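Local coordinates for protein putative Zn-dependent Alcohol Dehydrogenase (Rhodobacter sphaeroides, PDB 3IV6) that binds S-adenosylmethionine in a Rossmann-like domain and, despite its dehydrogenase name, is probably an S-adenosylmethionine-dependent methyltransferase, at residues G151-D154 and I155-K158. Residues are numbered along the deposited sequence; the frame is centred on the assembly and turned at random.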
loop_
_atom_site.group_PDB
_atom_site.type_symbol
_atom_site.label_atom_id
_atom_site.label_comp_id
_atom_site.label_asym_id
_atom_site.label_seq_id
_atom_site.Cartn_x
_atom_site.Cartn_y
_atom_site.Cartn_z
ATOM N N GLY A 151 3.830 -12.184 -6.409
ATOM C CA GLY A 151 3.272 -12.966 -7.495
ATOM C C GLY A 151 1.918 -12.428 -7.865
ATOM O O GLY A 151 1.605 -11.307 -7.523
ATOM N N PHE A 152 1.098 -13.238 -8.520
ATOM C CA PHE A 152 -0.210 -12.765 -9.000
ATOM C C PHE A 152 -1.290 -12.857 -7.959
ATOM O O PHE A 152 -1.269 -13.747 -7.093
ATOM C CB PHE A 152 -0.667 -13.530 -10.266
ATOM C CG PHE A 152 0.197 -13.275 -11.474
ATOM C CD1 PHE A 152 0.279 -12.000 -12.034
ATOM C CD2 PHE A 152 0.926 -14.300 -12.046
ATOM C CE1 PHE A 152 1.087 -11.768 -13.134
ATOM C CE2 PHE A 152 1.732 -14.063 -13.141
ATOM C CZ PHE A 152 1.816 -12.803 -13.679
ATOM N N TYR A 153 -2.238 -11.933 -8.063
ATOM C CA TYR A 153 -3.501 -12.024 -7.336
ATOM C C TYR A 153 -4.448 -13.067 -7.986
ATOM O O TYR A 153 -4.285 -13.427 -9.151
ATOM C CB TYR A 153 -4.162 -10.659 -7.324
ATOM C CG TYR A 153 -3.555 -9.666 -6.352
ATOM C CD1 TYR A 153 -4.179 -9.395 -5.141
ATOM C CD2 TYR A 153 -2.374 -8.995 -6.641
ATOM C CE1 TYR A 153 -3.648 -8.506 -4.258
ATOM C CE2 TYR A 153 -1.828 -8.098 -5.748
ATOM C CZ TYR A 153 -2.478 -7.860 -4.564
ATOM O OH TYR A 153 -1.972 -6.971 -3.644
ATOM N N ASP A 154 -5.428 -13.570 -7.247
ATOM C CA ASP A 154 -6.365 -14.517 -7.841
ATOM C C ASP A 154 -7.013 -13.890 -9.063
ATOM O O ASP A 154 -7.093 -14.502 -10.129
ATOM C CB ASP A 154 -7.433 -14.940 -6.833
ATOM C CG ASP A 154 -6.869 -15.825 -5.697
ATOM O OD1 ASP A 154 -7.566 -15.924 -4.655
ATOM O OD2 ASP A 154 -5.754 -16.410 -5.838
ATOM N N ILE A 155 -7.450 -12.648 -8.921
ATOM C CA ILE A 155 -7.997 -11.931 -10.052
ATOM C C ILE A 155 -7.036 -11.848 -11.239
ATOM O O ILE A 155 -7.462 -11.668 -12.377
ATOM C CB ILE A 155 -8.440 -10.506 -9.709
ATOM C CG1 ILE A 155 -9.075 -9.887 -10.962
ATOM C CG2 ILE A 155 -7.255 -9.681 -9.292
ATOM C CD1 ILE A 155 -9.749 -8.542 -10.774
ATOM N N ASP A 156 -5.744 -11.958 -10.993
ATOM C CA ASP A 156 -4.808 -11.799 -12.093
ATOM C C ASP A 156 -4.954 -13.011 -12.975
ATOM O O ASP A 156 -4.990 -12.900 -14.201
ATOM C CB ASP A 156 -3.354 -11.670 -11.604
ATOM C CG ASP A 156 -3.062 -10.320 -10.923
ATOM O OD1 ASP A 156 -3.903 -9.401 -11.078
ATOM O OD2 ASP A 156 -2.000 -10.191 -10.240
ATOM N N LEU A 157 -5.031 -14.173 -12.332
ATOM C CA LEU A 157 -5.217 -15.441 -13.024
ATOM C C LEU A 157 -6.517 -15.452 -13.924
ATOM O O LEU A 157 -6.495 -15.895 -15.065
ATOM C CB LEU A 157 -5.159 -16.598 -12.010
ATOM C CG LEU A 157 -3.877 -16.778 -11.157
ATOM C CD1 LEU A 157 -4.020 -17.862 -10.056
ATOM C CD2 LEU A 157 -2.636 -17.067 -12.004
ATOM N N LYS A 158 -7.634 -14.937 -13.431
ATOM C CA LYS A 158 -8.781 -14.771 -14.293
ATOM C C LYS A 158 -8.482 -13.748 -15.401
ATOM O O LYS A 158 -8.914 -13.928 -16.534
ATOM C CB LYS A 158 -10.020 -14.346 -13.505
ATOM C CG LYS A 158 -10.349 -15.253 -12.322
ATOM C CD LYS A 158 -11.439 -16.279 -12.635
ATOM C CE LYS A 158 -10.924 -17.390 -13.550
ATOM N NZ LYS A 158 -11.967 -18.446 -13.765
#
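Asp-156 OD2 takes two polar partners. Tyr-153 N donates to Asp-156 OD2 at 2.8 Å, nearly straight at 157° and from above the carboxylate plane. Arg-216 NE adds a salt bridge to the same oxygen. In return, Asp-156 N donates to Tyr-153 O at 2.8 Å, on a more bent path. Leu-157 N makes a weak bond to Tyr-153 O at 3.4 Å. Tyr-153 is thus the N-cap of helix 154-164, and Asp-156 holds the cap's own N-H by its side chain. The Asp-156 CG lies beside its backbone N (chi1 -72°), which turns the carboxylate back over the start of the helix. There Asp-156 OD2 meets the edge of the Phe-152 ring, 3.4 Å from Phe-152 CD1, with ring and carboxylate almost perpendicular. The Tyr-153 ring also presents an edge to Asp-156 OD2, through Tyr-153 CD2 at 3.8 Å. Tyr-153 CB packs on Ile-155 CG2 at 3.8 Å. The tyrosine ring itself leads away from the helix, and its OH is hydrogen-bonded to Arg-122 NH2. Replacing Asp-156 by an alanine is likely to leave Tyr-153 N and Arg-216 without their shared acceptor and the helix start less firmly held. The buried carboxylate is probably kept ionised by Arg-216, so one carboxylate in the first turn of the helix holds both the N-cap N-H and Arg-216.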